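Local atomic coordinates of pectate lyase (Paenibacillus sp. 0602, PDB entry 5GT5), a protein that cleaves polygalacturonate and partly methylated pectins by elimination, acting within the chain, as a lyase of polysaccharide lyase family 1, probably with calcium as cofactor. Residues P200-W203 with V204-Q207; I208-M211 with E212-A216. The protein carries 1 engineered substitution. All coordinates share one frame; numbering follows the deposited sequence.

Contact 1 of 2, residues P200-W203 with V204-Q207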
loop_
_atom_site.group_PDB
_atom_site.type_symbol
_atom_site.label_atom_id
_atom_site.label_comp_id
_atom_site.label_asym_id
_atom_site.label_seq_id
_atom_site.Cartn_x
_atom_site.Cartn_y
_atom_site.Cartn_z
ATOM N N PRO A 200 -40.908 -3.699 20.127
ATOM C CA PRO A 200 -41.437 -2.620 20.986
ATOM C C PRO A 200 -40.412 -1.839 21.780
ATOM O O PRO A 200 -40.722 -0.728 22.190
ATOM C CB PRO A 200 -42.402 -3.368 21.932
ATOM C CG PRO A 200 -42.784 -4.569 21.161
ATOM C CD PRO A 200 -41.577 -4.986 20.384
ATOM N N ASN A 201 -39.214 -2.383 21.989
ATOM C CA ASN A 201 -38.131 -1.593 22.585
ATOM C C ASN A 201 -36.946 -1.434 21.652
ATOM O O ASN A 201 -35.818 -1.202 22.091
ATOM C CB ASN A 201 -37.635 -2.169 23.920
ATOM C CG ASN A 201 -36.981 -1.108 24.791
ATOM O OD1 ASN A 201 -37.438 0.059 24.843
ATOM N ND2 ASN A 201 -35.913 -1.501 25.501
ATOM N N SER A 202 -37.191 -1.512 20.351
ATOM C CA SER A 202 -36.078 -1.307 19.426
ATOM C C SER A 202 -35.539 0.114 19.510
ATOM O O SER A 202 -36.194 1.051 19.987
ATOM C CB SER A 202 -36.484 -1.637 17.985
ATOM O OG SER A 202 -37.249 -0.571 17.417
ATOM N N TRP A 203 -34.329 0.279 19.001
ATOM C CA TRP A 203 -33.693 1.593 19.005
ATOM C C TRP A 203 -34.517 2.671 18.307
ATOM O O TRP A 203 -34.656 3.811 18.794
ATOM C CB TRP A 203 -32.318 1.477 18.342
ATOM C CG TRP A 203 -31.477 2.732 18.420
ATOM C CD1 TRP A 203 -31.170 3.582 17.387
ATOM C CD2 TRP A 203 -30.832 3.268 19.585
ATOM N NE1 TRP A 203 -30.375 4.606 17.841
ATOM C CE2 TRP A 203 -30.171 4.453 19.190
ATOM C CE3 TRP A 203 -30.791 2.879 20.929
ATOM C CZ2 TRP A 203 -29.432 5.239 20.081
ATOM C CZ3 TRP A 203 -30.061 3.659 21.818
ATOM C CH2 TRP A 203 -29.385 4.823 21.392
ATOM N N VAL A 204 -35.058 2.304 17.147
ATOM C CA VAL A 204 -35.918 3.211 16.407
ATOM C C VAL A 204 -37.247 3.454 17.153
ATOM O O VAL A 204 -37.718 4.583 17.220
ATOM C CB VAL A 204 -36.168 2.720 14.982
ATOM C CG1 VAL A 204 -37.263 3.560 14.308
ATOM C CG2 VAL A 204 -34.890 2.796 14.174
ATOM N N THR A 205 -37.820 2.418 17.749
ATOM C CA THR A 205 -39.069 2.613 18.485
ATOM C C THR A 205 -38.885 3.550 19.685
ATOM O O THR A 205 -39.740 4.407 19.943
ATOM C CB THR A 205 -39.611 1.269 18.941
ATOM O OG1 THR A 205 -39.918 0.491 17.780
ATOM C CG2 THR A 205 -40.891 1.447 19.805
ATOM N N ARG A 206 -37.756 3.415 20.385
ATOM C CA ARG A 206 -37.461 4.337 21.471
ATOM C C ARG A 206 -37.367 5.775 20.992
ATOM O O ARG A 206 -37.884 6.687 21.631
ATOM C CB ARG A 206 -36.198 3.949 22.221
ATOM C CG ARG A 206 -36.460 2.891 23.279
ATOM C CD ARG A 206 -35.165 2.378 23.906
ATOM N NE ARG A 206 -34.660 1.289 23.099
ATOM C CZ ARG A 206 -33.424 0.798 23.183
ATOM N NH1 ARG A 206 -32.560 1.311 24.060
ATOM N NH2 ARG A 206 -33.055 -0.204 22.380
ATOM N N GLN A 207 -36.760 5.988 19.823
ATOM C CA GLN A 207 -36.719 7.342 19.283
ATOM C C GLN A 207 -38.131 7.858 18.963
ATOM O O GLN A 207 -38.477 8.999 19.275
ATOM C CB GLN A 207 -35.865 7.340 17.999
ATOM C CG GLN A 207 -35.911 8.641 17.165
ATOM C CD GLN A 207 -35.188 9.757 17.861
ATOM O OE1 GLN A 207 -34.010 9.992 17.594
ATOM N NE2 GLN A 207 -35.869 10.434 18.797
#
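Ser202 and Thr205 face each other across the first turn of helix 203-212, their CA atoms 5.0 Å apart, and the first i to i+4 bonds follow at once: Arg206 N reaches Ser202 O at 2.9 Å, almost straight, and Gln207 N reaches Trp203 O. Ser202 is the N-cap. Ser202 OG sits between its own backbone N and carbonyl carbon (chi1 78°), which turns the hydroxyl back over the turn to accept from Thr205 N at 3.1 Å. Thr205 OG1 is hydrogen-bonded to Ser199 O and lies 2.9 Å from Ser202 OG, while Asp196 takes hold of Ser202 OG and Val204 N from outside. Arg206 folds back against the turn before it. A bend at chi3 (-87°) brings Arg206 NE to 2.9 Å from Asn201 O, a bond made from above the carbonyl plane, and NH2 adds a weak one to the same oxygen. The guanidinium lies between two side chains: Asn201 ND2 is over one face, its amide tilted 29° from the guanidinium plane, and Trp203 CE3 is over the other, with the indole almost perpendicular. Farther down the arginine, Asn201 OD1 rests 3.4 Å from Arg206 CD. A leucine in place of Arg206, having neither donor, would probably leave Asn201 O without its side-chain partners and the loop less firmly tied to the helix. The Trp203 indole stacks with His83 and bonds through NE1 to Trp136 O, while the Gln207 amide is held by Trp138 N and Thr82 O. Together these contacts make a serine N-cap, reinforced by an arginine clasping the preceding loop, where the chain enters a helix after strand 184-194 of the pectate lyase parallel beta-helix.

Contact 2 of 2, residues I208-M211 with E212-A216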
loop_
_atom_site.group_PDB
_atom_site.type_symbol
_atom_site.label_atom_id
_atom_site.label_comp_id
_atom_site.label_asym_id
_atom_site.label_seq_id
_atom_site.Cartn_x
_atom_site.Cartn_y
_atom_site.Cartn_z
ATOM N N ILE A 208 -38.932 7.032 18.303
ATOM C CA ILE A 208 -40.268 7.477 17.902
ATOM C C ILE A 208 -41.168 7.707 19.133
ATOM O O ILE A 208 -41.908 8.693 19.179
ATOM C CB ILE A 208 -40.911 6.536 16.879
ATOM C CG1 ILE A 208 -40.549 6.955 15.443
ATOM C CG2 ILE A 208 -42.427 6.651 16.910
ATOM C CD1 ILE A 208 -39.073 6.932 15.112
ATOM N N ASN A 209 -41.062 6.844 20.141
ATOM C CA ASN A 209 -41.880 7.033 21.353
ATOM C C ASN A 209 -41.635 8.373 22.023
ATOM O O ASN A 209 -42.588 9.045 22.482
ATOM C CB ASN A 209 -41.633 5.899 22.350
ATOM C CG ASN A 209 -42.302 4.619 21.960
ATOM O OD1 ASN A 209 -43.143 4.574 21.055
ATOM N ND2 ASN A 209 -41.925 3.538 22.653
ATOM N N GLU A 210 -40.376 8.796 22.068
ATOM C CA GLU A 210 -40.041 10.093 22.651
ATOM C C GLU A 210 -40.773 11.209 21.911
ATOM O O GLU A 210 -41.337 12.126 22.531
ATOM C CB GLU A 210 -38.519 10.309 22.636
ATOM C CG GLU A 210 -38.022 11.655 23.196
ATOM C CD GLU A 210 -38.244 11.804 24.693
ATOM O OE1 GLU A 210 -38.209 10.776 25.424
ATOM O OE2 GLU A 210 -38.464 12.958 25.137
ATOM N N MET A 211 -40.785 11.138 20.587
ATOM C CA MET A 211 -41.405 12.204 19.806
ATOM C C MET A 211 -42.917 12.154 19.891
ATOM O O MET A 211 -43.560 13.204 19.891
ATOM C CB MET A 211 -40.918 12.136 18.350
ATOM C CG MET A 211 -39.392 12.330 18.264
ATOM S SD MET A 211 -38.794 12.526 16.587
ATOM C CE MET A 211 -39.140 10.917 15.921
ATOM N N GLU A 212 -43.481 10.952 19.942
ATOM C CA GLU A 212 -44.930 10.788 20.026
ATOM C C GLU A 212 -45.472 11.454 21.283
ATOM O O GLU A 212 -46.583 11.979 21.265
ATOM C CB GLU A 212 -45.306 9.303 19.935
ATOM C CG GLU A 212 -46.805 9.019 19.951
ATOM C CD GLU A 212 -47.537 9.476 18.712
ATOM O OE1 GLU A 212 -46.898 9.815 17.693
ATOM O OE2 GLU A 212 -48.789 9.473 18.746
ATOM N N ALA A 213 -44.676 11.458 22.341
ATOM C CA ALA A 213 -45.052 12.053 23.623
ATOM C C ALA A 213 -44.866 13.563 23.661
ATOM O O ALA A 213 -45.304 14.225 24.609
ATOM C CB ALA A 213 -44.246 11.400 24.749
ATOM N N ASN A 214 -44.201 14.114 22.651
ATOM C CA ASN A 214 -43.815 15.510 22.675
ATOM C C ASN A 214 -43.839 16.061 21.253
ATOM O O ASN A 214 -42.863 16.658 20.800
ATOM C CB ASN A 214 -42.390 15.662 23.256
ATOM C CG ASN A 214 -42.255 15.119 24.688
ATOM O OD1 ASN A 214 -42.635 15.792 25.652
ATOM N ND2 ASN A 214 -41.659 13.920 24.830
ATOM N N LYS A 215 -44.946 15.849 20.548
ATOM C CA LYS A 215 -44.958 16.079 19.097
ATOM C C LYS A 215 -44.584 17.487 18.633
ATOM O O LYS A 215 -43.921 17.650 17.598
ATOM C CB LYS A 215 -46.304 15.700 18.469
ATOM C CG LYS A 215 -46.543 14.214 18.345
ATOM C CD LYS A 215 -47.862 13.961 17.619
ATOM C CE LYS A 215 -48.517 12.677 18.064
ATOM N NZ LYS A 215 -49.065 12.733 19.427
ATOM N N ALA A 216 -44.991 18.509 19.382
ATOM C CA ALA A 216 -44.723 19.883 18.988
ATOM C C ALA A 216 -43.241 20.192 18.912
ATOM O O ALA A 216 -42.826 21.114 18.204
ATOM C CB ALA A 216 -45.395 20.854 19.965
#
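Glu212 N bonds to Ile208 O at 2.9 Å, nearly in line with its carbonyl, in the last part of helix 203-212, and the backbone bonds then change as the chain leaves. Ala213 N still reaches Asn209 O at 3.2 Å, with a weak second bond to Glu210 O. Asn214 N pairs three residues back, with Met211 O at 3.0 Å, coming from well above the carbonyl plane. That oxygen also receives a CA-H...O contact from Lys215.

Among side-chain bonds, the Asn214 amide donates to Glu210 O. With CG beside the backbone N, a chi1 of -59° brings Asn214 ND2 to 2.9 Å from Glu210 O; the bond is nearly straight and lies in the carbonyl plane. The Glu210 carboxylate crosses this amide at a slant, their planes 19° apart, and its OE2 makes no hydrogen bond with ND2.

A charged pair spans the helix end. Lys215 NZ bonds to Glu212 O at 3.2 Å and makes a salt bridge with Glu212 OE2 at 3.3 Å, whereas Glu212 OE1 turns to Tyr221 and Arg225 of helix 219-225.

In the apolar packing, Ile208 lies against Ile236 and Ile237 of helix 233-241, and Met211 against Tyr218, Tyr221 and Trp138. What results is a helix C-terminus where the carbonyls of Glu210 and Glu212 accept from the Asn214 amide and the Lys215 ammonium, at the turn leading to helix 219-225.

Contacts 1 and 2 are the two ends of one short helix, 203-212, with centres 12 Å apart. Contact 1 is the more buried and lies nearer the middle of the protein, about 21 Å from the chain's centre; contact 2, about 28 Å out, is partly buried. The polarity of the two ends is complementary: at 200-207 a serine hydroxyl accepts from a backbone N-H, while at 208-216 asparagine and lysine nitrogens donate to carbonyls. Both contacts use arginine or lysine to reach backbone oxygens, but only 208-216 includes a salt bridge between its own residues. Helix 233-241 packs against both; the loop at His83 and helix 84-89 meet contact 1, and helix 219-225 meets contact 2.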